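Long-range contact in nucleoporin NUP82 (Saccharomyces cerevisiae, PDB 3PBP), which serves as a structural component of the yeast nuclear pore complex, here seen as the N-terminal domain that interacts with NUP116: residues F132-V144 with F211-L223. The protein carries 1 engineered substitution. Numbering follows the deposited sequence.
Sequences FHPKSYRDSCIVV and FLPSVLLLNEKDL
H133 reaches F211 and P213 inside the beta-propeller of NUP82. It lies on the turn between strands 127-132 and 141-146 of one blade, and its partners precede strand 215-217. With chi1 at -169°, the H133 side chain turns its CG opposite the backbone N and sends the imidazole across to residues 211-213. There H133 NE2 donates to F211 O at 2.6 Å, almost straight and in the ring plane. On the ring's other nitrogen, H133 ND1 accepts from K135 N at 3.1 Å. P213 CD sits over one face, a CH-pi contact 3.6 Å from the centroid of the H133 ring. Replacing H133 by alanine would probably leave F211 O without this donor and open a gap beside P213. The F211 ring presents its edge to V143 CG2, with F211 CE2 3.7 Å away. P213 CB packs against CB of both S136 and C141. Further along, S136 and L216 form a single beta bridge. Its bonds run from L217 N to K135 O and, at 2.9 Å, from Y137 N to V215 O. The Y137 side chain runs alongside that of V215, with Y137 CB against V215 CG1. The extended K135 chain passes L217 O, and K135 NZ forms a salt bridge to D222 OD2, with a weak hydrogen bond at 3.4 Å.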
ATOM      1  N   PHE A 132       6.126  -5.240   9.297  1.00 45.74           N
ATOM      2  CA  PHE A 132       7.215  -4.492   9.923  1.00 44.81           C
ATOM      3  C   PHE A 132       7.708  -3.519   8.844  1.00 45.11           C
ATOM      4  O   PHE A 132       7.675  -3.841   7.657  1.00 46.06           O
ATOM      5  CB  PHE A 132       8.367  -5.410  10.277  1.00 42.75           C
ATOM      6  CG  PHE A 132       8.254  -6.041  11.610  1.00 44.83           C
ATOM      7  CD1 PHE A 132       8.359  -5.273  12.772  1.00 45.89           C
ATOM      8  CD2 PHE A 132       8.052  -7.411  11.718  1.00 45.15           C
ATOM      9  CE1 PHE A 132       8.262  -5.870  14.034  1.00 45.68           C
ATOM     10  CE2 PHE A 132       7.954  -8.021  12.970  1.00 47.03           C
ATOM     11  CZ  PHE A 132       8.059  -7.249  14.132  1.00 46.41           C
ATOM     12  N   HIS A 133       8.152  -2.330   9.228  1.00 45.62           N
ATOM     13  CA  HIS A 133       8.672  -1.420   8.223  1.00 45.42           C
ATOM     14  C   HIS A 133      10.058  -1.996   7.937  1.00 45.99           C
ATOM     15  O   HIS A 133      10.872  -2.163   8.841  1.00 47.23           O
ATOM     16  CB  HIS A 133       8.752   0.011   8.753  1.00 43.11           C
ATOM     17  CG  HIS A 133       9.030   1.026   7.688  1.00 42.96           C
ATOM     18  ND1 HIS A 133      10.232   1.090   7.011  1.00 42.62           N
ATOM     19  CD2 HIS A 133       8.259   2.014   7.177  1.00 42.96           C
ATOM     20  CE1 HIS A 133      10.189   2.076   6.133  1.00 41.18           C
ATOM     21  NE2 HIS A 133       9.002   2.654   6.212  1.00 41.07           N
ATOM     22  N   PRO A 134      10.339  -2.312   6.669  1.00 46.08           N
ATOM     23  CA  PRO A 134      11.616  -2.888   6.250  1.00 45.44           C
ATOM     24  C   PRO A 134      12.841  -2.068   6.617  1.00 47.02           C
ATOM     25  O   PRO A 134      13.928  -2.616   6.769  1.00 46.54           O
ATOM     26  CB  PRO A 134      11.463  -3.016   4.737  1.00 43.94           C
ATOM     27  CG  PRO A 134      10.002  -2.929   4.504  1.00 46.12           C
ATOM     28  CD  PRO A 134       9.553  -1.916   5.493  1.00 46.25           C
ATOM     29  N   LYS A 135      12.689  -0.760   6.766  1.00 48.29           N
ATOM     30  CA  LYS A 135      13.861   0.037   7.074  1.00 50.85           C
ATOM     31  C   LYS A 135      13.808   0.894   8.334  1.00 52.06           C
ATOM     32  O   LYS A 135      14.234   2.048   8.347  1.00 52.48           O
ATOM     33  CB  LYS A 135      14.219   0.892   5.866  1.00 52.26           C
ATOM     34  CG  LYS A 135      14.956   0.139   4.789  1.00 55.81           C
ATOM     35  CD  LYS A 135      15.455   1.112   3.751  1.00 61.15           C
ATOM     36  CE  LYS A 135      16.583   0.536   2.919  1.00 64.14           C
ATOM     37  NZ  LYS A 135      17.080   1.562   1.928  1.00 64.89           N
ATOM     38  N   SER A 136      13.287   0.322   9.405  1.00 52.91           N
ATOM     39  CA  SER A 136      13.231   1.041  10.660  1.00 53.05           C
ATOM     40  C   SER A 136      14.402   0.547  11.496  1.00 52.67           C
ATOM     41  O   SER A 136      14.726  -0.641  11.508  1.00 52.67           O
ATOM     42  CB  SER A 136      11.901   0.774  11.374  1.00 53.34           C
ATOM     43  OG  SER A 136      11.585  -0.610  11.349  1.00 55.77           O
ATOM     44  N   TYR A 137      15.064   1.472  12.166  1.00 52.98           N
ATOM     45  CA  TYR A 137      16.185   1.118  13.021  1.00 53.93           C
ATOM     46  C   TYR A 137      15.670   0.201  14.147  1.00 53.00           C
ATOM     47  O   TYR A 137      14.652   0.480  14.785  1.00 50.36           O
ATOM     48  CB  TYR A 137      16.801   2.397  13.590  1.00 55.57           C
ATOM     49  CG  TYR A 137      17.945   2.171  14.539  1.00 58.55           C
ATOM     50  CD1 TYR A 137      19.148   1.622  14.100  1.00 58.24           C
ATOM     51  CD2 TYR A 137      17.823   2.503  15.886  1.00 60.44           C
ATOM     52  CE1 TYR A 137      20.197   1.412  14.983  1.00 59.21           C
ATOM     53  CE2 TYR A 137      18.867   2.297  16.774  1.00 61.47           C
ATOM     54  CZ  TYR A 137      20.046   1.754  16.319  1.00 60.90           C
ATOM     55  OH  TYR A 137      21.068   1.551  17.215  1.00 63.39           O
ATOM     56  N   ARG A 138      16.368  -0.902  14.371  1.00 53.22           N
ATOM     57  CA  ARG A 138      15.968  -1.860  15.392  1.00 53.53           C
ATOM     58  C   ARG A 138      14.549  -2.404  15.188  1.00 52.71           C
ATOM     59  O   ARG A 138      13.888  -2.781  16.153  1.00 52.39           O
ATOM     60  CB  ARG A 138      16.083  -1.233  16.781  1.00 55.83           C
ATOM     61  CG  ARG A 138      17.492  -0.799  17.141  1.00 60.19           C
ATOM     62  CD  ARG A 138      17.823  -1.145  18.579  1.00 64.47           C
ATOM     63  NE  ARG A 138      17.041  -0.375  19.542  1.00 68.25           N
ATOM     64  CZ  ARG A 138      16.530  -0.881  20.663  1.00 71.24           C
ATOM     65  NH1 ARG A 138      16.714  -2.168  20.962  1.00 70.77           N
ATOM     66  NH2 ARG A 138      15.833  -0.101  21.488  1.00 72.45           N
ATOM     67  N   ASP A 139      14.088  -2.446  13.938  1.00 52.00           N
ATOM     68  CA  ASP A 139      12.758  -2.963  13.598  1.00 52.31           C
ATOM     69  C   ASP A 139      11.661  -2.363  14.454  1.00 52.51           C
ATOM     70  O   ASP A 139      10.650  -3.018  14.702  1.00 51.50           O
ATOM     71  CB  ASP A 139      12.719  -4.480  13.775  1.00 54.25           C
ATOM     72  CG  ASP A 139      13.676  -5.204  12.848  1.00 57.16           C
ATOM     73  OD1 ASP A 139      13.522  -5.071  11.615  1.00 61.15           O
ATOM     74  OD2 ASP A 139      14.580  -5.908  13.343  1.00 56.74           O
ATOM     75  N   SER A 140      11.855  -1.117  14.878  1.00 53.63           N
ATOM     76  CA  SER A 140      10.918  -0.420  15.760  1.00 54.53           C
ATOM     77  C   SER A 140       9.629   0.119  15.174  1.00 54.86           C
ATOM     78  O   SER A 140       8.897   0.828  15.868  1.00 56.81           O
ATOM     79  CB  SER A 140      11.633   0.738  16.455  1.00 54.61           C
ATOM     80  OG  SER A 140      12.144   1.644  15.493  1.00 56.18           O
ATOM     81  N   CYS A 141       9.323  -0.205  13.926  1.00 53.21           N
ATOM     82  CA  CYS A 141       8.105   0.323  13.338  1.00 52.80           C
ATOM     83  C   CYS A 141       7.176  -0.713  12.695  1.00 52.17           C
ATOM     84  O   CYS A 141       7.599  -1.485  11.838  1.00 51.81           O
ATOM     85  CB  CYS A 141       8.483   1.390  12.318  1.00 53.25           C
ATOM     86  SG  CYS A 141       7.096   2.083  11.413  1.00 59.05           S
ATOM     87  N   ILE A 142       5.912  -0.744  13.118  1.00 50.82           N
ATOM     88  CA  ILE A 142       4.968  -1.677  12.513  1.00 50.08           C
ATOM     89  C   ILE A 142       3.879  -0.908  11.774  1.00 50.26           C
ATOM     90  O   ILE A 142       3.367   0.113  12.246  1.00 49.78           O
ATOM     91  CB  ILE A 142       4.304  -2.647  13.539  1.00 50.14           C
ATOM     92  CG1 ILE A 142       3.482  -1.870  14.567  1.00 48.27           C
ATOM     93  CG2 ILE A 142       5.365  -3.515  14.194  1.00 45.52           C
ATOM     94  CD1 ILE A 142       2.638  -2.772  15.443  1.00 48.11           C
ATOM     95  N   VAL A 143       3.544  -1.404  10.593  1.00 49.23           N
ATOM     96  CA  VAL A 143       2.545  -0.766   9.760  1.00 48.48           C
ATOM     97  C   VAL A 143       1.257  -1.559   9.884  1.00 48.83           C
ATOM     98  O   VAL A 143       1.244  -2.772   9.665  1.00 50.42           O
ATOM     99  CB  VAL A 143       3.029  -0.738   8.305  1.00 46.82           C
ATOM    100  CG1 VAL A 143       2.057   0.031   7.425  1.00 46.20           C
ATOM    101  CG2 VAL A 143       4.402  -0.127   8.260  1.00 46.26           C
ATOM    102  N   VAL A 144       0.173  -0.879  10.241  1.00 48.19           N
ATOM    103  CA  VAL A 144      -1.099  -1.560  10.427  1.00 47.28           C
ATOM    104  C   VAL A 144      -2.206  -1.079   9.497  1.00 47.75           C
ATOM    105  O   VAL A 144      -2.538   0.108   9.476  1.00 49.37           O
ATOM    106  CB  VAL A 144      -1.571  -1.416  11.912  1.00 46.12           C
ATOM    107  CG1 VAL A 144      -2.888  -2.147  12.124  1.00 45.06           C
ATOM    108  CG2 VAL A 144      -0.497  -1.967  12.853  1.00 43.65           C
ATOM    109  N   PHE A 211       7.301   6.697   2.699  1.00 48.20           N
ATOM    110  CA  PHE A 211       6.536   6.092   3.793  1.00 48.73           C
ATOM    111  C   PHE A 211       7.622   5.761   4.812  1.00 49.80           C
ATOM    112  O   PHE A 211       8.123   4.640   4.869  1.00 50.87           O
ATOM    113  CB  PHE A 211       5.843   4.813   3.348  1.00 45.15           C
ATOM    114  CG  PHE A 211       4.816   4.323   4.319  1.00 42.29           C
ATOM    115  CD1 PHE A 211       3.514   4.809   4.273  1.00 41.38           C
ATOM    116  CD2 PHE A 211       5.137   3.362   5.262  1.00 40.18           C
ATOM    117  CE1 PHE A 211       2.554   4.339   5.149  1.00 39.75           C
ATOM    118  CE2 PHE A 211       4.185   2.888   6.141  1.00 38.16           C
ATOM    119  CZ  PHE A 211       2.891   3.376   6.085  1.00 39.41           C
ATOM    120  N   LEU A 212       7.970   6.747   5.622  1.00 50.20           N
ATOM    121  CA  LEU A 212       9.062   6.606   6.573  1.00 49.98           C
ATOM    122  C   LEU A 212       8.734   6.317   8.026  1.00 49.53           C
ATOM    123  O   LEU A 212       7.710   6.736   8.545  1.00 49.09           O
ATOM    124  CB  LEU A 212       9.915   7.874   6.502  1.00 50.54           C
ATOM    125  CG  LEU A 212      10.161   8.373   5.069  1.00 49.83           C
ATOM    126  CD1 LEU A 212      10.495   9.849   5.075  1.00 49.84           C
ATOM    127  CD2 LEU A 212      11.264   7.569   4.435  1.00 50.05           C
ATOM    128  N   PRO A 213       9.622   5.575   8.703  1.00 51.17           N
ATOM    129  CA  PRO A 213       9.448   5.230  10.120  1.00 51.35           C
ATOM    130  C   PRO A 213       9.994   6.442  10.898  1.00 52.11           C
ATOM    131  O   PRO A 213      10.344   7.442  10.279  1.00 54.04           O
ATOM    132  CB  PRO A 213      10.307   3.974  10.264  1.00 49.00           C
ATOM    133  CG  PRO A 213      11.444   4.266   9.372  1.00 49.71           C
ATOM    134  CD  PRO A 213      10.787   4.870   8.135  1.00 50.38           C
ATOM    135  N   SER A 214      10.070   6.381  12.222  1.00 52.56           N
ATOM    136  CA  SER A 214      10.575   7.529  12.987  1.00 52.04           C
ATOM    137  C   SER A 214      12.103   7.589  12.970  1.00 52.05           C
ATOM    138  O   SER A 214      12.700   8.657  13.175  1.00 53.50           O
ATOM    139  CB  SER A 214      10.097   7.452  14.429  1.00 52.22           C
ATOM    140  OG  SER A 214      10.775   6.399  15.093  1.00 54.11           O
ATOM    141  N   VAL A 215      12.735   6.438  12.740  1.00 49.81           N
ATOM    142  CA  VAL A 215      14.192   6.357  12.675  1.00 47.11           C
ATOM    143  C   VAL A 215      14.505   5.416  11.522  1.00 47.82           C
ATOM    144  O   VAL A 215      14.394   4.196  11.645  1.00 49.12           O
ATOM    145  CB  VAL A 215      14.796   5.804  13.984  1.00 44.49           C
ATOM    146  CG1 VAL A 215      16.291   5.728  13.876  1.00 41.44           C
ATOM    147  CG2 VAL A 215      14.398   6.683  15.140  1.00 39.53           C
ATOM    148  N   LEU A 216      14.897   6.007  10.401  1.00 47.81           N
ATOM    149  CA  LEU A 216      15.184   5.281   9.179  1.00 47.32           C
ATOM    150  C   LEU A 216      16.534   4.578   9.086  1.00 49.12           C
ATOM    151  O   LEU A 216      17.585   5.190   9.320  1.00 48.50           O
ATOM    152  CB  LEU A 216      15.042   6.243   8.010  1.00 45.46           C
ATOM    153  CG  LEU A 216      15.151   5.711   6.587  1.00 45.25           C
ATOM    154  CD1 LEU A 216      13.927   4.892   6.240  1.00 43.69           C
ATOM    155  CD2 LEU A 216      15.294   6.905   5.636  1.00 45.80           C
ATOM    156  N   LEU A 217      16.489   3.286   8.737  1.00 50.53           N
ATOM    157  CA  LEU A 217      17.695   2.471   8.538  1.00 49.17           C
ATOM    158  C   LEU A 217      18.160   2.792   7.121  1.00 49.34           C
ATOM    159  O   LEU A 217      17.454   2.543   6.148  1.00 49.17           O
ATOM    160  CB  LEU A 217      17.379   0.983   8.610  1.00 47.42           C
ATOM    161  CG  LEU A 217      17.950   0.149   9.759  1.00 48.06           C
ATOM    162  CD1 LEU A 217      17.938  -1.306   9.325  1.00 44.64           C
ATOM    163  CD2 LEU A 217      19.361   0.583  10.120  1.00 44.52           C
ATOM    164  N   LEU A 218      19.349   3.352   6.995  1.00 50.41           N
ATOM    165  CA  LEU A 218      19.843   3.710   5.676  1.00 51.68           C
ATOM    166  C   LEU A 218      21.366   3.591   5.625  1.00 50.91           C
ATOM    167  O   LEU A 218      22.060   4.279   6.364  1.00 50.50           O
ATOM    168  CB  LEU A 218      19.406   5.146   5.375  1.00 52.25           C
ATOM    169  CG  LEU A 218      19.412   5.680   3.944  1.00 52.52           C
ATOM    170  CD1 LEU A 218      18.455   4.881   3.102  1.00 54.30           C
ATOM    171  CD2 LEU A 218      18.997   7.124   3.945  1.00 50.50           C
ATOM    172  N   ASN A 219      21.896   2.707   4.778  1.00 50.89           N
ATOM    173  CA  ASN A 219      23.343   2.583   4.696  1.00 49.04           C
ATOM    174  C   ASN A 219      23.880   3.644   3.755  1.00 50.45           C
ATOM    175  O   ASN A 219      23.118   4.323   3.064  1.00 50.53           O
ATOM    176  CB  ASN A 219      23.788   1.175   4.254  1.00 48.45           C
ATOM    177  CG  ASN A 219      23.285   0.773   2.865  1.00 46.43           C
ATOM    178  OD1 ASN A 219      23.048   1.611   2.003  1.00 46.52           O
ATOM    179  ND2 ASN A 219      23.160  -0.528   2.642  1.00 43.20           N
ATOM    180  N   GLU A 220      25.193   3.794   3.725  1.00 52.93           N
ATOM    181  CA  GLU A 220      25.801   4.818   2.894  1.00 56.11           C
ATOM    182  C   GLU A 220      25.507   4.698   1.400  1.00 55.76           C
ATOM    183  O   GLU A 220      25.288   5.707   0.738  1.00 53.91           O
ATOM    184  CB  GLU A 220      27.309   4.849   3.120  1.00 58.11           C
ATOM    185  CG  GLU A 220      27.905   6.183   2.746  1.00 63.59           C
ATOM    186  CD  GLU A 220      29.409   6.159   2.724  1.00 66.99           C
ATOM    187  OE1 GLU A 220      29.981   5.395   1.907  1.00 68.18           O
ATOM    188  OE2 GLU A 220      30.012   6.907   3.527  1.00 69.70           O
ATOM    189  N   LYS A 221      25.516   3.471   0.883  1.00 55.86           N
ATOM    190  CA  LYS A 221      25.247   3.197  -0.526  1.00 55.26           C
ATOM    191  C   LYS A 221      23.858   3.681  -0.883  1.00 55.48           C
ATOM    192  O   LYS A 221      23.682   4.404  -1.865  1.00 55.81           O
ATOM    193  CB  LYS A 221      25.344   1.692  -0.781  1.00 58.43           C
ATOM    194  CG  LYS A 221      25.055   1.236  -2.188  1.00 58.54           C
ATOM    195  CD  LYS A 221      25.125  -0.276  -2.257  1.00 62.28           C
ATOM    196  CE  LYS A 221      24.695  -0.795  -3.630  1.00 66.73           C
ATOM    197  NZ  LYS A 221      24.494  -2.289  -3.686  1.00 67.80           N
ATOM    198  N   ASP A 222      22.872   3.283  -0.080  1.00 55.27           N
ATOM    199  CA  ASP A 222      21.487   3.679  -0.309  1.00 56.16           C
ATOM    200  C   ASP A 222      21.241   5.167  -0.083  1.00 55.68           C
ATOM    201  O   ASP A 222      20.425   5.767  -0.780  1.00 55.70           O
ATOM    202  CB  ASP A 222      20.533   2.870   0.575  1.00 57.95           C
ATOM    203  CG  ASP A 222      20.429   1.421   0.146  1.00 60.36           C
ATOM    204  OD1 ASP A 222      20.592   1.142  -1.067  1.00 60.96           O
ATOM    205  OD2 ASP A 222      20.168   0.566   1.024  1.00 63.48           O
ATOM    206  N   LEU A 223      21.929   5.761   0.890  1.00 54.88           N
ATOM    207  CA  LEU A 223      21.755   7.186   1.144  1.00 54.91           C
ATOM    208  C   LEU A 223      22.191   7.992  -0.093  1.00 55.47           C
ATOM    209  O   LEU A 223      21.534   8.961  -0.487  1.00 54.37           O
ATOM    210  CB  LEU A 223      22.566   7.621   2.369  1.00 53.73           C
ATOM    211  CG  LEU A 223      22.784   9.133   2.512  1.00 52.07           C
ATOM    212  CD1 LEU A 223      21.449   9.842   2.512  1.00 53.30           C
ATOM    213  CD2 LEU A 223      23.537   9.429   3.788  1.00 52.52           C
TER